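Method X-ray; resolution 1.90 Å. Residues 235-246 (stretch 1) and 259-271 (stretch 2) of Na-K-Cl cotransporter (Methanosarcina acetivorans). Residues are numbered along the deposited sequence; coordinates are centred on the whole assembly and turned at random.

Stretch 1 235-246: NPIKSSKLPFAS
Stretch 2 (259-271) DLARHLMEKAGSS

Leu242 lies at the apolar centre of the contact. Its CA-to-CB bond points toward the helix of the second stretch, and its rotamer is m,t. Leu242 CD1 lies 3.8 Å from Ala268 CB and 4.4 Å from Leu264 CD2. Ala268 presents its methyl to Leu242, and the backbones are close here, with CA of Leu242 5.6 Å from CA of Ala268. Leu264, also m,t, is buried; its CD2 reaches Pro236 CB at 4.2 Å. Farther along, Ile237 (m,t) sets CG1 3.5 Å from Leu260 CD2.

The helix runs from Asp259 to Ala268, having begun earlier in the chain. Residues 236-238 have helical phi/psi without the regular bonds; the rest of stretch 1 is loop or turn. The register runs in the same order on both stretches: Ile237 by Leu264, Lys241 by Lys267, Leu242 by Ala268, Ser246 by Ser270.

The CA-to-CB bond of Lys267 points toward stretch 1, and its chi angles are t,t,m,t. Its aliphatic part packs beside the loop, with CD 4.1 Å from Leu242 CG. The long chain carries NZ to a cluster of backbone carbonyls. Lys267 NZ donates to Pro236 O at 2.6 Å, to Ser239 O at 2.8 Å and, weakly, to Ile237 O at 3.0 Å. The turn is itself held by Ser239 N to Asn235 O, 2.9 Å.

Gly269 leaves the helix with phi 73°, a value that favours glycine. Ser270 follows in an extended conformation, with chi1 p. Its OG donates to Ala245 O at 2.9 Å.

Waters complete the polar edge. Water 2 accepts from Leu242 N (2.9 Å) and donates to Lys267 O (2.8 Å). Water 3 accepts from Ala245 N (3.1 Å) and donates to Ser270 OG (2.9 Å). Water 4 donates to Ser246 O at 2.7 Å. Together the stretches bury 569 Å².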

# COMPACT_ATOMS: atom_id res chain seq x y z
N ASN A 235 -1.02 9.64 -28.44
CA ASN A 235 -0.55 8.40 -27.82
C ASN A 235 -0.07 8.67 -26.40
O ASN A 235 0.52 9.72 -26.13
CB ASN A 235 0.59 7.84 -28.66
CG ASN A 235 0.92 6.41 -28.33
OD1 ASN A 235 2.04 6.09 -27.96
ND2 ASN A 235 -0.07 5.54 -28.46
N PRO A 236 -0.30 7.72 -25.48
CA PRO A 236 0.14 7.86 -24.09
C PRO A 236 1.66 7.93 -23.96
O PRO A 236 2.17 8.52 -23.01
CB PRO A 236 -0.36 6.57 -23.42
CG PRO A 236 -1.39 6.02 -24.35
CD PRO A 236 -1.01 6.46 -25.72
N ILE A 237 2.38 7.32 -24.89
CA ILE A 237 3.84 7.37 -24.87
C ILE A 237 4.33 8.77 -25.24
O ILE A 237 5.37 9.22 -24.76
CB ILE A 237 4.45 6.36 -25.85
CG1 ILE A 237 3.97 4.95 -25.53
CG2 ILE A 237 5.97 6.43 -25.81
CD1 ILE A 237 4.43 3.91 -26.54
N LYS A 238 3.57 9.46 -26.07
CA LYS A 238 3.98 10.76 -26.58
C LYS A 238 3.51 11.93 -25.72
O LYS A 238 4.21 12.94 -25.59
CB LYS A 238 3.50 10.95 -28.03
CG LYS A 238 4.22 10.07 -29.05
CD LYS A 238 3.74 10.36 -30.46
CE LYS A 238 4.46 9.49 -31.49
NZ LYS A 238 4.10 9.87 -32.89
N SER A 239 2.32 11.80 -25.14
CA SER A 239 1.74 12.90 -24.37
C SER A 239 2.59 13.24 -23.15
O SER A 239 3.38 12.42 -22.68
CB SER A 239 0.30 12.57 -23.95
OG SER A 239 0.25 11.41 -23.14
N SER A 240 2.43 14.46 -22.64
CA SER A 240 3.19 14.91 -21.48
C SER A 240 2.60 14.40 -20.16
O SER A 240 3.32 14.18 -19.19
CB SER A 240 3.30 16.43 -21.46
OG SER A 240 2.04 17.03 -21.74
N LYS A 241 1.28 14.21 -20.14
CA LYS A 241 0.58 13.77 -18.94
C LYS A 241 -0.51 12.76 -19.30
O LYS A 241 -1.02 12.77 -20.42
CB LYS A 241 -0.06 14.98 -18.25
CG LYS A 241 -1.03 15.73 -19.14
CD LYS A 241 -1.43 17.08 -18.58
CE LYS A 241 -2.25 17.87 -19.60
NZ LYS A 241 -2.75 19.17 -19.07
N LEU A 242 -0.87 11.90 -18.35
CA LEU A 242 -1.95 10.94 -18.56
C LEU A 242 -3.18 11.35 -17.76
O LEU A 242 -3.07 12.00 -16.73
CB LEU A 242 -1.50 9.54 -18.15
CG LEU A 242 -0.27 8.95 -18.83
CD1 LEU A 242 -0.07 7.51 -18.41
CD2 LEU A 242 -0.40 9.06 -20.35
N PRO A 243 -4.38 10.97 -18.24
CA PRO A 243 -5.57 11.20 -17.43
C PRO A 243 -5.41 10.38 -16.15
O PRO A 243 -4.98 9.22 -16.22
CB PRO A 243 -6.70 10.61 -18.28
CG PRO A 243 -6.17 10.59 -19.66
CD PRO A 243 -4.69 10.38 -19.55
N PHE A 244 -5.77 10.96 -15.01
CA PHE A 244 -5.41 10.35 -13.72
C PHE A 244 -6.14 9.04 -13.40
O PHE A 244 -7.34 8.92 -13.65
CB PHE A 244 -5.60 11.32 -12.56
CG PHE A 244 -5.25 10.71 -11.24
CD1 PHE A 244 -3.93 10.66 -10.82
CD2 PHE A 244 -6.22 10.12 -10.44
CE1 PHE A 244 -3.58 10.06 -9.61
CE2 PHE A 244 -5.88 9.52 -9.23
CZ PHE A 244 -4.56 9.50 -8.82
N ALA A 245 -5.42 8.07 -12.84
CA ALA A 245 -6.03 6.85 -12.30
C ALA A 245 -5.19 6.29 -11.14
O ALA A 245 -4.01 6.56 -11.05
CB ALA A 245 -6.18 5.78 -13.37
N SER A 246 -5.82 5.51 -10.25
CA SER A 246 -5.08 4.76 -9.22
C SER A 246 -4.19 3.73 -9.88
O SER A 246 -3.06 3.44 -9.43
CB SER A 246 -6.06 4.03 -8.29
OG SER A 246 -7.03 4.93 -7.75
N ASP A 259 11.78 -0.08 -20.45
CA ASP A 259 12.04 1.32 -20.12
C ASP A 259 10.83 2.18 -20.45
O ASP A 259 10.53 3.16 -19.77
CB ASP A 259 13.28 1.85 -20.85
CG ASP A 259 14.57 1.42 -20.17
OD1 ASP A 259 14.54 1.06 -18.98
OD2 ASP A 259 15.62 1.46 -20.84
N LEU A 260 10.13 1.80 -21.52
CA LEU A 260 8.89 2.46 -21.89
C LEU A 260 7.87 2.24 -20.78
O LEU A 260 7.15 3.16 -20.39
CB LEU A 260 8.39 1.90 -23.21
CG LEU A 260 7.66 2.87 -24.14
CD1 LEU A 260 7.58 2.29 -25.55
CD2 LEU A 260 6.29 3.20 -23.59
N ALA A 261 7.81 1.02 -20.25
CA ALA A 261 6.90 0.70 -19.16
C ALA A 261 7.21 1.56 -17.95
O ALA A 261 6.30 2.12 -17.34
CB ALA A 261 6.98 -0.80 -18.80
N ARG A 262 8.49 1.68 -17.60
CA ARG A 262 8.90 2.47 -16.45
C ARG A 262 8.53 3.93 -16.66
O ARG A 262 8.05 4.59 -15.74
CB ARG A 262 10.40 2.35 -16.20
CG ARG A 262 10.84 1.01 -15.63
CD ARG A 262 12.33 1.04 -15.28
NE ARG A 262 12.79 -0.24 -14.77
CZ ARG A 262 13.29 -1.21 -15.54
NH1 ARG A 262 13.41 -1.03 -16.85
NH2 ARG A 262 13.68 -2.35 -14.98
N HIS A 263 8.75 4.42 -17.87
CA HIS A 263 8.46 5.80 -18.20
C HIS A 263 6.97 6.13 -18.06
O HIS A 263 6.61 7.22 -17.62
CB HIS A 263 8.93 6.13 -19.63
CG HIS A 263 8.55 7.51 -20.08
ND1 HIS A 263 9.12 8.65 -19.56
CD2 HIS A 263 7.66 7.93 -21.01
CE1 HIS A 263 8.60 9.71 -20.14
NE2 HIS A 263 7.71 9.30 -21.03
N LEU A 264 6.12 5.19 -18.45
CA LEU A 264 4.68 5.41 -18.33
C LEU A 264 4.29 5.58 -16.87
O LEU A 264 3.48 6.45 -16.52
CB LEU A 264 3.89 4.28 -19.00
CG LEU A 264 3.79 4.37 -20.54
CD1 LEU A 264 3.28 3.06 -21.16
CD2 LEU A 264 2.91 5.55 -20.98
N MET A 265 4.87 4.75 -16.00
CA MET A 265 4.52 4.82 -14.59
C MET A 265 4.98 6.14 -13.98
O MET A 265 4.25 6.75 -13.20
CB MET A 265 5.11 3.62 -13.82
CG MET A 265 4.84 3.70 -12.33
SD MET A 265 6.26 4.38 -11.46
CE MET A 265 7.34 2.97 -11.52
N GLU A 266 6.17 6.59 -14.36
CA GLU A 266 6.73 7.82 -13.82
C GLU A 266 5.93 9.03 -14.27
O GLU A 266 5.68 9.94 -13.49
CB GLU A 266 8.18 7.97 -14.26
CG GLU A 266 9.12 6.98 -13.61
CD GLU A 266 10.40 6.79 -14.39
OE1 GLU A 266 10.61 7.53 -15.38
OE2 GLU A 266 11.20 5.91 -14.01
N LYS A 267 5.54 9.03 -15.54
CA LYS A 267 4.74 10.11 -16.12
C LYS A 267 3.35 10.14 -15.50
O LYS A 267 2.82 11.21 -15.19
CB LYS A 267 4.64 9.93 -17.64
CG LYS A 267 3.79 10.96 -18.34
CD LYS A 267 3.40 10.49 -19.73
CE LYS A 267 4.62 10.24 -20.61
NZ LYS A 267 4.24 9.81 -21.99
N ALA A 268 2.76 8.96 -15.31
CA ALA A 268 1.44 8.83 -14.69
C ALA A 268 1.41 9.33 -13.25
O ALA A 268 0.40 9.88 -12.79
CB ALA A 268 0.99 7.38 -14.74
N GLY A 269 2.50 9.12 -12.52
CA GLY A 269 2.54 9.47 -11.11
C GLY A 269 1.72 8.48 -10.31
O GLY A 269 1.34 8.75 -9.17
N SER A 270 1.43 7.33 -10.92
CA SER A 270 0.68 6.28 -10.25
C SER A 270 1.03 4.91 -10.84
O SER A 270 1.74 4.82 -11.84
CB SER A 270 -0.82 6.54 -10.39
OG SER A 270 -1.18 6.48 -11.74
N SER A 271 0.51 3.84 -10.24
CA SER A 271 0.92 2.50 -10.65
C SER A 271 0.39 2.04 -12.01
O SER A 271 -0.69 2.44 -12.45
CB SER A 271 0.57 1.47 -9.57
OG SER A 271 1.25 1.74 -8.36
O HOH W 1 -1.86 11.27 -14.33
O HOH W 2 0.28 12.39 -15.71
O HOH W 3 -2.41 8.73 -13.08
O HOH W 4 -1.55 4.89 -7.70